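Local coordinates for SusD superfamily protein (Bacteroides vulgatus, PDB 3MYV) that probably binds polysaccharides at the outer membrane, in the manner of SusD-like proteins, at residues K243-N254 against L325-S335. Sequence-based numbering, arbitrary orientation.
Sequences KFGSESFFEIAN and LECNNVVLRLS. With NA (sodium ion), chain C; EDO (1,2-ethanediol), chain E.
Asn328 reaches across to 243-254 and is bonded at both ends of its amide. Asn328 CB packs 3.0 Å from Ile252 O, and CG is equally close. Asn328 OD1 accepts from Lys243 NZ and from the backbone N of Asn254 (2.8 Å each), which arrive from opposite faces of the amide plane. Asn328 ND2 gives a hydrogen in that plane to the anti lone pair of Glu251 OE2 (2.9 Å), and also nears CZ of the Phe244 ring. The Glu251 carboxylate and the Asn328 amide stand almost perpendicular, 89° apart. Three hydrogen bonds thus fix the rotation of the amide. Lys243, extended beyond CG, also donates through NZ to Glu326 O.

At the other end, Glu247 OE1 gathers three donors. Ser335 OG comes on the syn side of Glu247 OE1 at 2.6 Å, while Ser335 N and Arg333 NH1 come from above the carboxylate plane. The Arg333 bond is a salt bridge. Glu247 OE2 forms a salt bridge with Arg366, and Arg333 others with Glu390 and Glu394, so these charges form a network.

Between these ends, Phe249 N and Phe250 N both donate to Leu332 O. Val331 N and Leu332 N both donate to Phe250 O. Phe250 CD2 packs against Val331 CB at 3.5 Å, the two side chains lying side by side.

Asn254 ND2 donates to Cys327 O (3.0 Å). Asn254 OD1 and Leu325 O bind the sodium ion, as do the backbone carbonyls of Ser255, Asp258 and Pro260. The whole is a two-stranded antiparallel ribbon with two classic beta bulges, leading from a sodium site to helix 334-348.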
loop_
_atom_site.group_PDB
_atom_site.type_symbol
_atom_site.label_atom_id
_atom_site.label_comp_id
_atom_site.label_asym_id
_atom_site.label_seq_id
_atom_site.Cartn_x
_atom_site.Cartn_y
_atom_site.Cartn_z
ATOM N N LYS A 243 6.007 15.455 -9.687
ATOM C CA LYS A 243 6.023 13.996 -9.678
ATOM C C LYS A 243 7.414 13.471 -9.302
ATOM O O LYS A 243 8.430 14.145 -9.498
ATOM C CB LYS A 243 5.573 13.428 -11.034
ATOM C CG LYS A 243 4.111 13.725 -11.339
ATOM C CD LYS A 243 3.692 13.172 -12.691
ATOM C CE LYS A 243 2.154 12.986 -12.808
ATOM N NZ LYS A 243 1.718 12.131 -14.008
ATOM N N PHE A 244 7.432 12.272 -8.734
ATOM C CA PHE A 244 8.677 11.634 -8.324
ATOM C C PHE A 244 9.463 12.535 -7.396
ATOM O O PHE A 244 10.660 12.731 -7.588
ATOM C CB PHE A 244 9.484 11.213 -9.560
ATOM C CG PHE A 244 8.663 10.461 -10.575
ATOM C CD1 PHE A 244 8.178 9.175 -10.288
ATOM C CD2 PHE A 244 8.318 11.043 -11.776
ATOM C CE1 PHE A 244 7.385 8.495 -11.204
ATOM C CE2 PHE A 244 7.520 10.358 -12.689
ATOM C CZ PHE A 244 7.069 9.091 -12.410
ATOM N N GLY A 245 8.778 13.102 -6.385
ATOM C CA GLY A 245 9.431 13.983 -5.438
ATOM C C GLY A 245 10.454 13.291 -4.545
ATOM O O GLY A 245 10.615 12.063 -4.574
ATOM N N SER A 246 11.133 14.083 -3.718
ATOM C CA SER A 246 12.251 13.583 -2.910
ATOM C C SER A 246 11.910 12.494 -1.901
ATOM O O SER A 246 12.827 11.812 -1.421
ATOM C CB SER A 246 12.962 14.733 -2.167
ATOM O OG SER A 246 12.140 15.315 -1.158
ATOM N N GLU A 247 10.640 12.326 -1.539
ATOM C CA GLU A 247 10.278 11.226 -0.624
ATOM C C GLU A 247 9.968 9.917 -1.375
ATOM O O GLU A 247 9.959 8.827 -0.780
ATOM C CB GLU A 247 9.067 11.581 0.218
ATOM C CG GLU A 247 9.326 12.621 1.290
ATOM C CD GLU A 247 8.304 12.606 2.397
ATOM O OE1 GLU A 247 7.671 11.562 2.634
ATOM O OE2 GLU A 247 8.166 13.653 3.044
ATOM N N SER A 248 9.695 10.025 -2.667
ATOM C CA SER A 248 9.110 8.925 -3.407
ATOM C C SER A 248 10.157 7.902 -3.832
ATOM O O SER A 248 10.993 8.192 -4.704
ATOM C CB SER A 248 8.395 9.449 -4.653
ATOM O OG SER A 248 7.798 8.367 -5.354
ATOM N N PHE A 249 10.094 6.715 -3.237
ATOM C CA PHE A 249 10.925 5.581 -3.687
ATOM C C PHE A 249 10.253 4.908 -4.905
ATOM O O PHE A 249 10.918 4.495 -5.882
ATOM C CB PHE A 249 11.084 4.489 -2.622
ATOM C CG PHE A 249 11.668 4.941 -1.309
ATOM C CD1 PHE A 249 12.964 5.431 -1.238
ATOM C CD2 PHE A 249 10.929 4.822 -0.117
ATOM C CE1 PHE A 249 13.524 5.837 -0.017
ATOM C CE2 PHE A 249 11.495 5.199 1.115
ATOM C CZ PHE A 249 12.787 5.720 1.158
ATOM N N PHE A 250 8.934 4.765 -4.816
ATOM C CA PHE A 250 8.154 4.097 -5.857
ATOM C C PHE A 250 6.800 4.757 -5.966
ATOM O O PHE A 250 6.054 4.791 -4.977
ATOM C CB PHE A 250 7.990 2.604 -5.499
ATOM C CG PHE A 250 7.144 1.812 -6.476
ATOM C CD1 PHE A 250 7.153 2.093 -7.852
ATOM C CD2 PHE A 250 6.357 0.787 -6.021
ATOM C CE1 PHE A 250 6.366 1.366 -8.734
ATOM C CE2 PHE A 250 5.570 0.049 -6.904
ATOM C CZ PHE A 250 5.574 0.369 -8.263
ATOM N N GLU A 251 6.463 5.273 -7.150
ATOM C CA GLU A 251 5.083 5.677 -7.420
ATOM C C GLU A 251 4.693 5.175 -8.799
ATOM O O GLU A 251 5.555 5.038 -9.667
ATOM C CB GLU A 251 4.883 7.190 -7.300
ATOM C CG GLU A 251 5.634 8.028 -8.322
ATOM C CD GLU A 251 5.651 9.499 -7.970
ATOM O OE1 GLU A 251 6.164 9.844 -6.883
ATOM O OE2 GLU A 251 5.184 10.324 -8.799
ATOM N N ILE A 252 3.397 4.960 -9.007
ATOM C CA ILE A 252 2.857 4.526 -10.312
ATOM C C ILE A 252 2.840 5.718 -11.283
ATOM O O ILE A 252 2.270 6.785 -10.988
ATOM C CB ILE A 252 1.411 3.942 -10.161
ATOM C CG1 ILE A 252 1.371 2.797 -9.144
ATOM C CG2 ILE A 252 0.825 3.507 -11.522
ATOM C CD1 ILE A 252 2.245 1.554 -9.542
ATOM N N ALA A 253 3.447 5.545 -12.450
ATOM C CA ALA A 253 3.515 6.632 -13.419
ATOM C C ALA A 253 2.207 6.654 -14.224
ATOM O O ALA A 253 1.825 5.668 -14.857
ATOM C CB ALA A 253 4.719 6.477 -14.359
ATOM N N ASN A 254 1.550 7.796 -14.204
ATOM C CA ASN A 254 0.297 8.009 -14.921
ATOM C C ASN A 254 0.503 9.212 -15.825
ATOM O O ASN A 254 1.443 9.985 -15.647
ATOM C CB ASN A 254 -0.809 8.263 -13.887
ATOM C CG ASN A 254 -2.229 8.254 -14.469
ATOM O OD1 ASN A 254 -2.450 8.046 -15.664
ATOM N ND2 ASN A 254 -3.205 8.497 -13.595
ATOM N N LEU A 325 -6.702 13.741 -14.393
ATOM C CA LEU A 325 -6.655 12.406 -15.022
ATOM C C LEU A 325 -5.282 11.729 -14.878
ATOM O O LEU A 325 -5.137 10.528 -15.165
ATOM C CB LEU A 325 -7.015 12.530 -16.516
ATOM C CG LEU A 325 -8.413 13.074 -16.843
ATOM C CD1 LEU A 325 -8.580 13.424 -18.316
ATOM C CD2 LEU A 325 -9.493 12.099 -16.431
ATOM N N GLU A 326 -4.272 12.490 -14.460
ATOM C CA GLU A 326 -2.879 12.085 -14.640
ATOM C C GLU A 326 -2.100 11.925 -13.336
ATOM O O GLU A 326 -0.873 11.835 -13.366
ATOM C CB GLU A 326 -2.165 13.111 -15.524
ATOM C CG GLU A 326 -1.731 14.409 -14.836
ATOM C CD GLU A 326 -2.773 15.540 -14.855
ATOM O OE1 GLU A 326 -3.994 15.270 -14.762
ATOM O OE2 GLU A 326 -2.351 16.727 -14.940
ATOM N N CYS A 327 -2.783 11.894 -12.193
ATOM C CA CYS A 327 -2.060 11.766 -10.914
ATOM C C CYS A 327 -1.403 10.407 -10.764
ATOM O O CYS A 327 -2.031 9.391 -11.031
ATOM C CB CYS A 327 -2.984 11.968 -9.723
ATOM S SG CYS A 327 -3.596 13.670 -9.576
ATOM N N ASN A 328 -0.155 10.419 -10.303
ATOM C CA ASN A 328 0.600 9.244 -9.915
ATOM C C ASN A 328 0.189 8.809 -8.495
ATOM O O ASN A 328 -0.108 9.647 -7.642
ATOM C CB ASN A 328 2.103 9.564 -9.937
ATOM C CG ASN A 328 2.658 9.779 -11.332
ATOM O OD1 ASN A 328 1.907 9.864 -12.319
ATOM N ND2 ASN A 328 4.006 9.853 -11.431
ATOM N N ASN A 329 0.163 7.514 -8.233
ATOM C CA ASN A 329 -0.165 7.015 -6.906
ATOM C C ASN A 329 1.113 6.547 -6.241
ATOM O O ASN A 329 1.832 5.674 -6.757
ATOM C CB ASN A 329 -1.160 5.865 -6.985
ATOM C CG ASN A 329 -2.476 6.264 -7.627
ATOM O OD1 ASN A 329 -2.920 7.422 -7.533
ATOM N ND2 ASN A 329 -3.114 5.302 -8.286
ATOM N N VAL A 330 1.441 7.186 -5.136
ATOM C CA VAL A 330 2.590 6.811 -4.314
ATOM C C VAL A 330 2.369 5.444 -3.704
ATOM O O VAL A 330 1.304 5.192 -3.146
ATOM C CB VAL A 330 2.779 7.771 -3.138
ATOM C CG1 VAL A 330 3.839 7.216 -2.158
ATOM C CG2 VAL A 330 3.167 9.116 -3.630
ATOM N N VAL A 331 3.384 4.576 -3.773
ATOM C CA VAL A 331 3.342 3.246 -3.183
ATOM C C VAL A 331 4.319 3.119 -1.996
ATOM O O VAL A 331 3.979 2.531 -0.977
ATOM C CB VAL A 331 3.650 2.195 -4.269
ATOM C CG1 VAL A 331 3.664 0.745 -3.701
ATOM C CG2 VAL A 331 2.624 2.264 -5.432
ATOM N N LEU A 332 5.527 3.660 -2.146
ATOM C CA LEU A 332 6.548 3.663 -1.104
ATOM C C LEU A 332 7.226 5.021 -1.056
ATOM O O LEU A 332 7.865 5.445 -2.028
ATOM C CB LEU A 332 7.582 2.565 -1.390
ATOM C CG LEU A 332 7.104 1.118 -1.416
ATOM C CD1 LEU A 332 8.046 0.257 -2.318
ATOM C CD2 LEU A 332 7.025 0.567 0.012
ATOM N N ARG A 333 7.079 5.705 0.076
ATOM C CA ARG A 333 7.760 6.976 0.293
ATOM C C ARG A 333 8.441 7.055 1.643
ATOM O O ARG A 333 8.139 6.297 2.578
ATOM C CB ARG A 333 6.830 8.171 0.078
ATOM C CG ARG A 333 5.732 8.371 1.124
ATOM C CD ARG A 333 4.922 9.613 0.790
ATOM N NE ARG A 333 3.764 9.753 1.693
ATOM C CZ ARG A 333 3.667 10.657 2.660
ATOM N NH1 ARG A 333 4.663 11.513 2.902
ATOM N NH2 ARG A 333 2.570 10.711 3.405
ATOM N N LEU A 334 9.385 7.975 1.732
ATOM C CA LEU A 334 10.250 8.118 2.925
ATOM C C LEU A 334 9.522 8.286 4.272
ATOM O O LEU A 334 9.939 7.714 5.254
ATOM C CB LEU A 334 11.257 9.268 2.695
ATOM C CG LEU A 334 12.391 9.475 3.712
ATOM C CD1 LEU A 334 13.219 8.178 3.903
ATOM C CD2 LEU A 334 13.304 10.661 3.321
ATOM N N SER A 335 8.472 9.099 4.342
ATOM C CA SER A 335 7.740 9.273 5.605
ATOM C C SER A 335 7.275 7.933 6.197
ATOM O O SER A 335 7.318 7.741 7.408
ATOM C CB SER A 335 6.557 10.226 5.438
ATOM O OG SER A 335 6.958 11.570 5.148
HETATM NA NA NA C . -4.276 8.922 -16.849
HETATM C C1 EDO E . -1.904 7.183 -3.209
HETATM O O1 EDO E . -0.907 6.594 -2.348
HETATM C C2 EDO E . -1.731 8.691 -3.257
HETATM O O2 EDO E . -0.587 9.034 -4.052
HETATM O O HOH W 1 4.363 10.034 -14.468
HETATM O O HOH W 2 -5.898 9.686 -18.521
#